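Local coordinates for protein aldehyde dehydrogenase (Anabaena variabilis, PDB 4H7N) that is probably an NAD+-dependent aldehyde dehydrogenase, oxidising aldehydes to carboxylic acids with NAD+ as the electron acceptor, at residues L64-Q69 / L172-N177; D96-L101 / D146-L151; V158-E163 / G193-N198. All coordinates share one frame; numbering follows the deposited sequence. Where two conformers were deposited one is given.

Interaction 1 (L64-Q69 / L172-N177); sequences LSRREQ and LLMALN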
ATOM      1  N   LEU A  64       0.901  25.394  22.700  1.00 32.89           N
ATOM      2  CA  LEU A  64       0.590  26.811  22.575  1.00 34.19           C
ATOM      3  C   LEU A  64       1.010  27.628  23.783  1.00 36.77           C
ATOM      4  O   LEU A  64       1.373  28.795  23.632  1.00 35.78           O
ATOM      5  CB  LEU A  64      -0.913  26.997  22.374  1.00 37.34           C
ATOM      6  CG  LEU A  64      -1.431  26.703  20.970  1.00 38.78           C
ATOM      7  CD1 LEU A  64      -2.951  26.697  20.918  1.00 41.48           C
ATOM      8  CD2 LEU A  64      -0.857  27.717  19.990  1.00 40.79           C
ATOM      9  N   SER A  65       0.909  27.055  24.987  1.00 36.67           N
ATOM     10  CA  SER A  65       1.350  27.763  26.190  1.00 38.62           C
ATOM     11  C   SER A  65       2.851  28.056  26.218  1.00 39.51           C
ATOM     12  O   SER A  65       3.296  28.863  27.020  1.00 45.01           O
ATOM     13  CB  SER A  65       1.006  26.980  27.460  1.00 39.08           C
ATOM     14  OG  SER A  65       1.920  25.894  27.697  1.00 37.86           O
ATOM     15  N   ARG A  66       3.625  27.375  25.393  1.00 37.33           N
ATOM     16  CA  ARG A  66       5.074  27.533  25.356  1.00 37.15           C
ATOM     17  C   ARG A  66       5.520  27.773  23.930  1.00 32.94           C
ATOM     18  O   ARG A  66       6.581  27.304  23.493  1.00 31.45           O
ATOM     19  CB  ARG A  66       5.754  26.297  25.975  1.00 39.31           C
ATOM     20  CG  ARG A  66       5.510  26.134  27.501  1.00 41.97           C
ATOM     21  CD  ARG A  66       5.933  27.387  28.283  1.00 46.43           C
ATOM     22  NE  ARG A  66       5.217  27.592  29.571  1.00 47.77           N
ATOM     23  CZ  ARG A  66       5.450  26.865  30.657  1.00 50.21           C
ATOM     24  NH1 ARG A  66       4.805  27.105  31.796  1.00 50.08           N
ATOM     25  NH2 ARG A  66       6.361  25.883  30.602  1.00 52.85           N
ATOM     26  N   ARG A  67       4.715  28.510  23.192  1.00 32.97           N
ATOM     27  CA  ARG A  67       4.980  28.681  21.758  1.00 33.10           C
ATOM     28  C   ARG A  67       6.336  29.324  21.510  1.00 32.00           C
ATOM     29  O   ARG A  67       7.033  28.952  20.582  1.00 29.43           O
ATOM     30  CB  ARG A  67       3.879  29.521  21.095  1.00 34.88           C
ATOM     31  CG  ARG A  67       4.023  29.560  19.588  1.00 34.01           C
ATOM     32  CD  ARG A  67       2.882  30.285  18.884  1.00 34.97           C
ATOM     33  NE  ARG A  67       3.273  30.404  17.476  1.00 33.58           N
ATOM     34  CZ  ARG A  67       2.479  30.278  16.427  1.00 33.22           C
ATOM     35  NH1 ARG A  67       1.189  30.064  16.573  1.00 36.49           N
ATOM     36  NH2 ARG A  67       2.977  30.439  15.219  1.00 32.51           N
ATOM     37  N   GLU A  68       6.724  30.284  22.342  1.00 31.87           N
ATOM     38  CA  GLU A  68       7.993  30.933  22.142  1.00 33.71           C
ATOM     39  C   GLU A  68       9.173  29.981  22.222  1.00 31.81           C
ATOM     40  O   GLU A  68      10.153  30.195  21.560  1.00 33.26           O
ATOM     41  CB  GLU A  68       8.182  32.099  23.126  1.00 40.11           C
ATOM     42  CG  GLU A  68       7.403  33.304  22.639  1.00 46.19           C
ATOM     43  CD  GLU A  68       6.820  34.136  23.752  1.00 57.18           C
ATOM     44  OE1 GLU A  68       7.597  34.848  24.438  1.00 64.06           O
ATOM     45  OE2 GLU A  68       5.574  34.079  23.935  1.00 65.43           O
ATOM     46  N   GLN A  69       9.093  28.963  23.055  1.00 31.18           N
ATOM     47  CA  GLN A  69      10.167  27.985  23.182  1.00 30.54           C
ATOM     48  C   GLN A  69      10.197  27.080  21.947  1.00 29.01           C
ATOM     49  O   GLN A  69      11.257  26.667  21.523  1.00 27.94           O
ATOM     50  CB  GLN A  69       9.936  27.116  24.403  1.00 32.62           C
ATOM     51  CG  GLN A  69      10.365  27.765  25.719  1.00 35.03           C
ATOM     52  CD  GLN A  69       9.419  28.863  26.135  1.00 37.99           C
ATOM     53  OE1 GLN A  69       8.202  28.739  26.010  1.00 39.31           O
ATOM     54  NE2 GLN A  69       9.964  29.943  26.615  1.00 41.93           N
ATOM     55  N   LEU A 172       8.442  20.122  22.279  1.00 26.84           N
ATOM     56  CA  LEU A 172       7.322  19.232  22.071  1.00 27.22           C
ATOM     57  C   LEU A 172       7.207  18.226  23.220  1.00 28.62           C
ATOM     58  O   LEU A 172       6.101  17.956  23.718  1.00 27.75           O
ATOM     59  CB  LEU A 172       7.435  18.463  20.766  1.00 25.14           C
ATOM     60  CG  LEU A 172       7.275  19.262  19.481  1.00 25.91           C
ATOM     61  CD1 LEU A 172       7.259  18.328  18.278  1.00 25.53           C
ATOM     62  CD2 LEU A 172       5.988  20.125  19.485  1.00 25.98           C
ATOM     63  N   LEU A 173       8.356  17.665  23.599  1.00 28.56           N
ATOM     64  CA  LEU A 173       8.444  16.661  24.634  1.00 31.33           C
ATOM     65  C   LEU A 173       8.029  17.236  25.989  1.00 31.05           C
ATOM     66  O   LEU A 173       7.287  16.620  26.780  1.00 31.88           O
ATOM     67  CB  LEU A 173       9.859  16.051  24.631  1.00 32.98           C
ATOM     68  CG  LEU A 173      10.224  15.054  25.714  1.00 35.70           C
ATOM     69  CD1 LEU A 173       9.271  13.872  25.667  1.00 35.77           C
ATOM     70  CD2 LEU A 173      11.685  14.617  25.616  1.00 36.22           C
HETATM   71  N   MSE A 174       8.460  18.448  26.257  1.00 31.08           N
HETATM   72  CA  MSE A 174       8.066  19.102  27.478  1.00 32.05           C
HETATM   73  C   MSE A 174       6.558  19.275  27.514  1.00 31.92           C
HETATM   74  O   MSE A 174       5.936  19.141  28.572  1.00 33.01           O
HETATM   75  CB  MSE A 174       8.811  20.430  27.588  1.00 33.05           C
HETATM   76  CG  MSE A 174       8.210  21.382  28.604  1.00 36.58           C
HETATM   77 SE   MSE A 174       9.362  22.971  28.924  0.80 38.45          SE
HETATM   78  CE  MSE A 174       9.331  23.885  27.167  1.00 39.06           C
ATOM     79  N   ALA A 175       5.926  19.585  26.379  1.00 30.17           N
ATOM     80  CA  ALA A 175       4.453  19.751  26.380  1.00 30.36           C
ATOM     81  C   ALA A 175       3.788  18.406  26.548  1.00 30.75           C
ATOM     82  O   ALA A 175       2.751  18.262  27.227  1.00 31.67           O
ATOM     83  CB  ALA A 175       3.990  20.405  25.091  1.00 29.94           C
ATOM     84  N   LEU A 176       4.377  17.424  25.877  1.00 31.63           N
ATOM     85  CA  LEU A 176       3.861  16.055  25.835  1.00 31.80           C
ATOM     86  C   LEU A 176       3.754  15.459  27.245  1.00 34.61           C
ATOM     87  O   LEU A 176       2.763  14.784  27.577  1.00 37.60           O
ATOM     88  CB  LEU A 176       4.758  15.195  24.954  1.00 30.98           C
ATOM     89  CG  LEU A 176       4.491  13.700  24.895  1.00 32.16           C
ATOM     90  CD1 LEU A 176       3.087  13.457  24.365  1.00 31.74           C
ATOM     91  CD2 LEU A 176       5.507  13.006  24.040  1.00 32.43           C
ATOM     92  N   ASN A 177       4.756  15.718  28.076  1.00 36.30           N
ATOM     93  CA  ASN A 177       4.815  15.096  29.384  1.00 37.50           C
ATOM     94  C   ASN A 177       3.789  15.634  30.349  1.00 38.46           C
ATOM     95  O   ASN A 177       3.682  15.110  31.424  1.00 40.28           O
ATOM     96  CB  ASN A 177       6.212  15.223  29.998  1.00 39.68           C
ATOM     97  CG  ASN A 177       7.225  14.281  29.364  1.00 39.98           C
ATOM     98  OD1 ASN A 177       6.891  13.179  28.926  1.00 39.47           O
ATOM     99  ND2 ASN A 177       8.470  14.708  29.338  1.00 38.51           N
TER
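Arg66 and Gln69 face Met174 at the protein surface, where two chain segments pass with their backbones well apart. The closest pair of CA atoms is Arg66 CA and Ala175 CA, 7.9 Å apart, so a side chain has to bridge the space. Arg66 is the N-cap residue of helix 67-78, directly after the short break that follows helix 48-64, and Gln69 lies in the first turn of the new helix. On the other side, residues 172-176 belong to helix 169-176.

Met174, present as selenomethionine, does the bridging. Its chain runs out almost straight from the helix, with CG anti to the backbone N (chi1 164°), and turns at the last torsion (chi3 65°), which leaves the terminal methyl as the touching group. Met174 CE sits 4.4 Å from Arg66 CG and 4.3 Å from Gln69 CG, between the aliphatic bases of the two polar side chains. Gln69 CB is just as near, 4.3 Å from Met174 CE. These are loose van der Waals distances, and the contact is wholly apolar; with 111 Å² buried in all, it remains a small contact.

Neighbouring elements take up the other side chains. Ala175 packs on Trp59, Ala62 and Ile63 of helix 48-64, and Leu172 and Leu176 lean on Phe188 of strand 186-188. Arg67 turns to helix 82-106, where it forms a salt bridge with Asp89. Helix 169-176 is thus set between the sheet and helix 48-64, with Met174 extending its reach to the start of helix 67-78.

Interaction 2 (D96-L101 / D146-L151); sequences DRWCGL and DTIPAL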
ATOM      1  N   ASP A  96      -5.894  20.239  14.381  1.00 28.12           N
ATOM      2  CA  ASP A  96      -7.324  20.525  14.292  1.00 29.66           C
ATOM      3  C   ASP A  96      -8.017  19.763  13.161  1.00 29.92           C
ATOM      4  O   ASP A  96      -9.095  19.163  13.365  1.00 30.21           O
ATOM      5  CB  ASP A  96      -7.593  22.033  14.142  1.00 31.83           C
ATOM      6  CG  ASP A  96      -7.316  22.814  15.448  1.00 35.59           C
ATOM      7  OD1 ASP A  96      -7.006  22.158  16.501  1.00 35.55           O
ATOM      8  OD2 ASP A  96      -7.448  24.076  15.437  1.00 37.09           O
ATOM      9  N   ARG A  97      -7.442  19.843  11.977  1.00 29.16           N
ATOM     10  CA  ARG A  97      -8.023  19.228  10.795  0.80 32.26           C
ATOM     11  C   ARG A  97      -8.193  17.708  10.920  1.00 29.71           C
ATOM     12  O   ARG A  97      -9.263  17.152  10.632  1.00 29.83           O
ATOM     13  CB  ARG A  97      -7.166  19.547   9.581  0.80 35.36           C
ATOM     14  CG  ARG A  97      -7.820  19.109   8.281  0.80 41.19           C
ATOM     15  CD  ARG A  97      -7.008  19.493   7.050  0.80 44.17           C
ATOM     16  NE  ARG A  97      -5.560  19.416   7.241  0.80 46.90           N
ATOM     17  CZ  ARG A  97      -4.800  18.326   7.089  0.80 49.09           C
ATOM     18  NH1 ARG A  97      -3.487  18.440   7.290  0.80 44.87           N
ATOM     19  NH2 ARG A  97      -5.332  17.127   6.760  0.80 50.32           N
ATOM     20  N   TRP A  98      -7.142  17.027  11.330  1.00 27.81           N
ATOM     21  CA  TRP A  98      -7.247  15.595  11.581  1.00 26.88           C
ATOM     22  C   TRP A  98      -8.199  15.245  12.725  1.00 28.81           C
ATOM     23  O   TRP A  98      -8.891  14.255  12.649  1.00 25.64           O
ATOM     24  CB  TRP A  98      -5.857  14.983  11.846  1.00 26.82           C
ATOM     25  CG  TRP A  98      -5.062  14.846  10.604  1.00 26.12           C
ATOM     26  CD1 TRP A  98      -3.872  15.456  10.291  1.00 26.26           C
ATOM     27  CD2 TRP A  98      -5.417  14.046   9.461  1.00 27.18           C
ATOM     28  NE1 TRP A  98      -3.486  15.078   9.016  1.00 26.79           N
ATOM     29  CE2 TRP A  98      -4.397  14.197   8.506  1.00 27.00           C
ATOM     30  CE3 TRP A  98      -6.477  13.191   9.183  1.00 28.88           C
ATOM     31  CZ2 TRP A  98      -4.426  13.559   7.268  1.00 27.63           C
ATOM     32  CZ3 TRP A  98      -6.506  12.549   7.959  1.00 30.45           C
ATOM     33  CH2 TRP A  98      -5.481  12.755   7.015  1.00 28.04           C
ATOM     34  N   CYS A  99      -8.225  16.040  13.798  1.00 29.84           N
ATOM     35  CA  CYS A  99      -9.223  15.806  14.848  1.00 31.86           C
ATOM     36  C   CYS A  99     -10.659  15.863  14.299  1.00 30.73           C
ATOM     37  O   CYS A  99     -11.573  15.104  14.725  1.00 30.81           O
ATOM     38  CB  CYS A  99      -9.064  16.816  15.986  1.00 34.55           C
ATOM     39  SG  CYS A  99      -7.676  16.436  17.083  1.00 34.70           S
ATOM     40  N   GLY A 100     -10.861  16.769  13.359  1.00 30.56           N
ATOM     41  CA  GLY A 100     -12.148  16.928  12.710  1.00 30.31           C
ATOM     42  C   GLY A 100     -12.514  15.763  11.829  1.00 31.83           C
ATOM     43  O   GLY A 100     -13.707  15.388  11.741  1.00 30.98           O
ATOM     44  N   LEU A 101     -11.533  15.197  11.136  1.00 30.64           N
ATOM     45  CA  LEU A 101     -11.857  14.176  10.135  1.00 34.03           C
ATOM     46  C   LEU A 101     -11.975  12.806  10.733  1.00 31.51           C
ATOM     47  O   LEU A 101     -12.697  11.986  10.225  1.00 32.97           O
ATOM     48  CB  LEU A 101     -10.818  14.103   9.032  1.00 35.60           C
ATOM     49  CG  LEU A 101     -10.689  15.305   8.133  1.00 41.77           C
ATOM     50  CD1 LEU A 101      -9.506  15.104   7.174  1.00 44.47           C
ATOM     51  CD2 LEU A 101     -11.990  15.606   7.386  1.00 48.43           C
ATOM     52  N   ASP A 146       2.668  12.558   9.241  1.00 23.82           N
ATOM     53  CA  ASP A 146       2.138  11.213   9.346  1.00 23.89           C
ATOM     54  C   ASP A 146       1.757  10.895  10.811  1.00 22.49           C
ATOM     55  O   ASP A 146       0.800  10.223  11.095  1.00 21.67           O
ATOM     56  CB  ASP A 146       3.170  10.193   8.824  1.00 26.92           C
ATOM     57  CG  ASP A 146       3.496  10.371   7.302  1.00 30.34           C
ATOM     58  OD1 ASP A 146       2.572  10.428   6.475  1.00 33.58           O
ATOM     59  OD2 ASP A 146       4.679  10.453   6.969  1.00 38.30           O
ATOM     60  N   THR A 147       2.515  11.425  11.749  1.00 20.83           N
ATOM     61  CA  THR A 147       2.355  11.082  13.168  1.00 20.16           C
ATOM     62  C   THR A 147       0.951  11.368  13.665  1.00 20.43           C
ATOM     63  O   THR A 147       0.333  10.557  14.387  1.00 21.49           O
ATOM     64  CB  THR A 147       3.415  11.845  14.000  1.00 20.42           C
ATOM     65  OG1 THR A 147       4.736  11.493  13.560  1.00 19.69           O
ATOM     66  CG2 THR A 147       3.304  11.586  15.506  1.00 20.95           C
ATOM     67  N   ILE A 148       0.434  12.546  13.316  1.00 22.09           N
ATOM     68  CA  ILE A 148      -0.853  12.990  13.869  1.00 22.51           C
ATOM     69  C   ILE A 148      -2.001  12.076  13.424  1.00 20.98           C
ATOM     70  O   ILE A 148      -2.734  11.635  14.254  1.00 22.06           O
ATOM     71  CB  ILE A 148      -1.158  14.466  13.544  1.00 22.05           C
ATOM     72  CG1 ILE A 148      -0.156  15.396  14.234  1.00 23.33           C
ATOM     73  CG2 ILE A 148      -2.621  14.791  13.883  1.00 24.11           C
ATOM     74  CD1 ILE A 148      -0.183  15.359  15.749  1.00 26.34           C
ATOM     75  N   PRO A 149      -2.174  11.814  12.111  1.00 20.52           N
ATOM     76  CA  PRO A 149      -3.270  10.891  11.782  1.00 20.43           C
ATOM     77  C   PRO A 149      -3.046   9.487  12.321  1.00 20.87           C
ATOM     78  O   PRO A 149      -3.986   8.831  12.762  1.00 23.70           O
ATOM     79  CB  PRO A 149      -3.317  10.918  10.232  1.00 20.71           C
ATOM     80  CG  PRO A 149      -2.038  11.578   9.764  1.00 19.66           C
ATOM     81  CD  PRO A 149      -1.591  12.439  10.918  1.00 19.92           C
ATOM     82  N   ALA A 150      -1.807   9.020  12.354  1.00 19.96           N
ATOM     83  CA  ALA A 150      -1.571   7.713  12.936  1.00 20.15           C
ATOM     84  C   ALA A 150      -1.996   7.661  14.414  1.00 21.19           C
ATOM     85  O   ALA A 150      -2.603   6.679  14.846  1.00 19.79           O
ATOM     86  CB  ALA A 150      -0.121   7.343  12.802  1.00 19.40           C
ATOM     87  N   LEU A 151      -1.695   8.722  15.192  1.00 21.36           N
ATOM     88  CA  LEU A 151      -2.107   8.733  16.571  1.00 22.35           C
ATOM     89  C   LEU A 151      -3.623   8.696  16.698  1.00 22.98           C
ATOM     90  O   LEU A 151      -4.132   7.980  17.538  1.00 24.21           O
ATOM     91  CB  LEU A 151      -1.588   9.966  17.335  1.00 22.55           C
ATOM     92  CG  LEU A 151      -0.080   9.894  17.619  1.00 22.24           C
ATOM     93  CD1 LEU A 151       0.422  11.269  18.025  1.00 23.63           C
ATOM     94  CD2 LEU A 151       0.239   8.930  18.730  1.00 23.22           C
TER
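Trp98 leaves helix 82-106 and lays its indole across Ile148 and Pro149 of helix 147-153. The contact begins at the root of the side chain: Trp98 CB meets Ile148 CG2 at 3.8 Å, and the same methyl stays near the pyrrole side of the ring, 3.9 Å from Trp98 CD1. With CG anti to the carbonyl carbon (chi1 -75°), the ring is carried over the proline. Trp98 CD1 and NE1 pass along Pro149 CD, the latter at 3.8 Å, and further out Trp98 CE2 reaches Pro149 CG at 3.7 Å.

Over the benzo ring the proline makes a CH-pi contact: Pro149 CB stands 3.8 Å from the centroid of the Trp98 six-membered ring and only 11° off its normal. This aromatic-proline packing joins two helices of what is, by family resemblance, the Rossmann-like cofactor-binding domain; the Trp98 side chain is about 12 Å from that of Glu232, the predicted active-site residue. An alanine here would keep the CB contact with Ile148 but is likely to open a gap over Pro149, whose ring would lose the flat surface it rests on.

At the outer end, Trp98 CZ2 lies 4.0 Å from Pro149 CG, while Trp98 CE3, across the benzo ring, lies 4.0 Å from Pro149 CB. Leu450 of helix 448-451 touches both Trp98 and Pro149. The longer branch of Ile148 leads away from the indole, and Ile148 also touches Leu56 and Trp59 of helix 48-64.

Interaction 3 (V158-E163 / G193-N198); sequences VVKPSE and GETGAN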
ATOM      1  N   VAL A 158       6.576   6.032  17.053  1.00 22.54           N
ATOM      2  CA  VAL A 158       7.978   6.412  17.367  1.00 22.82           C
ATOM      3  C   VAL A 158       8.521   7.312  16.266  1.00 21.18           C
ATOM      4  O   VAL A 158       8.551   6.934  15.108  1.00 21.02           O
ATOM      5  CB  VAL A 158       8.899   5.187  17.500  1.00 24.77           C
ATOM      6  CG1 VAL A 158      10.282   5.622  17.930  1.00 25.54           C
ATOM      7  CG2 VAL A 158       8.390   4.283  18.575  1.00 28.34           C
ATOM      8  N   VAL A 159       8.894   8.522  16.613  1.00 20.83           N
ATOM      9  CA  VAL A 159       9.336   9.486  15.676  1.00 22.07           C
ATOM     10  C   VAL A 159      10.838   9.721  15.831  1.00 21.73           C
ATOM     11  O   VAL A 159      11.293  10.042  16.923  1.00 22.40           O
ATOM     12  CB  VAL A 159       8.609  10.859  15.914  1.00 23.07           C
ATOM     13  CG1 VAL A 159       9.083  11.940  14.932  1.00 22.81           C
ATOM     14  CG2 VAL A 159       7.125  10.674  15.838  1.00 23.33           C
ATOM     15  N   LYS A 160      11.562   9.587  14.730  1.00 20.60           N
ATOM     16  CA  LYS A 160      13.010   9.801  14.648  1.00 23.45           C
ATOM     17  C   LYS A 160      13.302  10.902  13.636  1.00 22.72           C
ATOM     18  O   LYS A 160      13.447  10.654  12.434  1.00 22.33           O
ATOM     19  CB  LYS A 160      13.812   8.505  14.262  1.00 23.64           C
ATOM     20  CG  LYS A 160      15.279   8.754  14.614  1.00 26.23           C
ATOM     21  CD  LYS A 160      16.334   8.207  13.690  1.00 27.21           C
ATOM     22  CE  LYS A 160      16.251   8.730  12.276  1.00 25.54           C
ATOM     23  NZ  LYS A 160      17.060   9.913  12.166  1.00 27.08           N
ATOM     24  N   PRO A 161      13.351  12.133  14.105  1.00 22.95           N
ATOM     25  CA  PRO A 161      13.740  13.229  13.206  1.00 24.42           C
ATOM     26  C   PRO A 161      15.221  13.170  12.835  1.00 24.35           C
ATOM     27  O   PRO A 161      15.957  12.424  13.430  1.00 24.29           O
ATOM     28  CB  PRO A 161      13.403  14.502  14.000  1.00 24.39           C
ATOM     29  CG  PRO A 161      12.754  14.047  15.265  1.00 26.00           C
ATOM     30  CD  PRO A 161      13.147  12.605  15.485  1.00 25.41           C
ATOM     31  N   SER A 162      15.607  13.895  11.802  1.00 25.81           N
ATOM     32  CA  SER A 162      16.987  13.936  11.315  1.00 26.55           C
ATOM     33  C   SER A 162      17.840  14.532  12.383  1.00 26.85           C
ATOM     34  O   SER A 162      17.462  15.509  13.018  1.00 25.96           O
ATOM     35  CB  SER A 162      17.109  14.852  10.078  1.00 27.17           C
ATOM     36  OG  SER A 162      18.476  15.097   9.694  1.00 26.44           O
ATOM     37  N   GLU A 163      19.003  13.927  12.543  1.00 27.81           N
ATOM     38  CA  GLU A 163      20.054  14.414  13.380  1.00 28.45           C
ATOM     39  C   GLU A 163      20.563  15.786  12.970  1.00 27.24           C
ATOM     40  O   GLU A 163      21.185  16.477  13.783  1.00 25.48           O
ATOM     41  CB  GLU A 163      21.216  13.402  13.385  1.00 30.85           C
ATOM     42  CG  GLU A 163      22.077  13.364  12.134  1.00 33.50           C
ATOM     43  CD  GLU A 163      21.528  12.572  10.950  1.00 35.76           C
ATOM     44  OE1 GLU A 163      20.363  12.086  10.906  1.00 36.80           O
ATOM     45  OE2 GLU A 163      22.288  12.497   9.981  1.00 41.99           O
ATOM     46  N   GLY A 193      21.031   7.995  10.548  1.00 31.43           N
ATOM     47  CA  GLY A 193      20.523   6.974   9.679  1.00 33.10           C
ATOM     48  C   GLY A 193      20.532   5.590  10.286  1.00 34.16           C
ATOM     49  O   GLY A 193      19.612   4.813  10.053  1.00 34.37           O
ATOM     50  N   GLU A 194      21.560   5.268  11.061  1.00 35.69           N
ATOM     51  CA  GLU A 194      21.662   3.955  11.679  1.00 38.50           C
ATOM     52  C   GLU A 194      20.533   3.742  12.670  1.00 34.36           C
ATOM     53  O   GLU A 194      20.001   2.671  12.747  1.00 32.38           O
ATOM     54  CB  GLU A 194      22.994   3.757  12.398  1.00 42.69           C
ATOM     55  CG  GLU A 194      23.133   2.377  13.085  1.00 51.89           C
ATOM     56  CD  GLU A 194      23.181   1.163  12.125  1.00 58.40           C
ATOM     57  OE1 GLU A 194      23.161   1.328  10.879  1.00 66.20           O
ATOM     58  OE2 GLU A 194      23.263   0.013  12.612  1.00 60.37           O
ATOM     59  N   THR A 195      20.175   4.765  13.436  1.00 32.59           N
ATOM     60  CA  THR A 195      19.050   4.611  14.363  1.00 30.71           C
ATOM     61  C   THR A 195      17.738   4.396  13.617  1.00 28.83           C
ATOM     62  O   THR A 195      16.883   3.629  14.044  1.00 28.70           O
ATOM     63  CB  THR A 195      18.952   5.833  15.252  1.00 30.18           C
ATOM     64  OG1 THR A 195      20.164   5.955  15.957  1.00 30.04           O
ATOM     65  CG2 THR A 195      17.795   5.702  16.237  1.00 28.48           C
ATOM     66  N   GLY A 196      17.590   5.087  12.499  1.00 29.34           N
ATOM     67  CA  GLY A 196      16.440   4.886  11.615  1.00 29.23           C
ATOM     68  C   GLY A 196      16.346   3.461  11.100  1.00 30.66           C
ATOM     69  O   GLY A 196      15.265   2.812  11.132  1.00 27.57           O
ATOM     70  N   ALA A 197      17.465   2.953  10.608  1.00 28.96           N
ATOM     71  CA  ALA A 197      17.518   1.568  10.186  1.00 31.73           C
ATOM     72  C   ALA A 197      17.135   0.623  11.306  1.00 32.91           C
ATOM     73  O   ALA A 197      16.342  -0.311  11.083  1.00 33.82           O
ATOM     74  CB  ALA A 197      18.914   1.214   9.629  1.00 33.46           C
ATOM     75  N   ASN A 198      17.684   0.839  12.507  1.00 32.32           N
ATOM     76  CA  ASN A 198      17.313   0.005  13.657  1.00 34.18           C
ATOM     77  C   ASN A 198      15.801   0.002  13.990  1.00 33.96           C
ATOM     78  O   ASN A 198      15.212  -1.035  14.241  1.00 32.83           O
ATOM     79  CB  ASN A 198      18.102   0.377  14.909  1.00 38.86           C
ATOM     80  CG  ASN A 198      19.568  -0.020  14.816  1.00 44.88           C
ATOM     81  OD1 ASN A 198      19.939  -0.923  14.055  1.00 52.70           O
ATOM     82  ND2 ASN A 198      20.421   0.670  15.579  1.00 45.45           N
TER
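Lys160 is the centre of this contact, its aliphatic chain pressed against the first turn of helix 193-200. It starts with CG anti to the backbone N (chi1 -164°) and then bends at each later torsion, so that the middle of the chain, not the amine, meets the helix. Lys160 CD lies 3.6 Å from Gly196 N and crosses Thr195, 3.9 Å from its CG2. Next to it, Lys160 CE comes 3.9 Å from Gly196 CA; with no side chain on Gly196, the lysine lies directly against its backbone. The amine doubles back to its own strand, where Lys160 NZ donates to Pro161 O at 3.0 Å from above the carbonyl plane, and it also bonds Gly191 O, so two carbonyl oxygens hold the buried amine. At the exposed start of the helix, the Glu163 carboxylate comes near the backbone of Gly193, with Glu163 OE1 4.2 Å from Gly193 N, too long for a bond.

The glycine-rich turn leading into a helix beside a strand end is consistent with the Rossmann-like nucleotide site of aldehyde dehydrogenases. Strand 156-161 runs parallel to 118-134 and 186-188, while Thr195 packs on Pro24 and Asn198 reaches helix 27-46.

Overall arrangement
From the N terminus, residues 64-69 open the longest loop, which interaction 1 closes at 172-177. Within that span, helix 82-106 leads to 146-151, where interaction 2 closes its own shorter loop. The chain then enters strand 156-161, the first half of interaction 3, before returning to 172-177; because 193-198 comes only later, interactions 1 and 3 cross, whereas 2 and 3 follow in series. Interactions 2 and 3 also meet directly, Thr147 OG1 lying 3.4 Å from Val159 CG2, while interaction 1 stays about 7 Å from each at the nearest atoms. Together they tie the start of helix 67-78 to helix 169-176, helix 82-106 to helix 147-153, and strand 156-161 to helix 193-200.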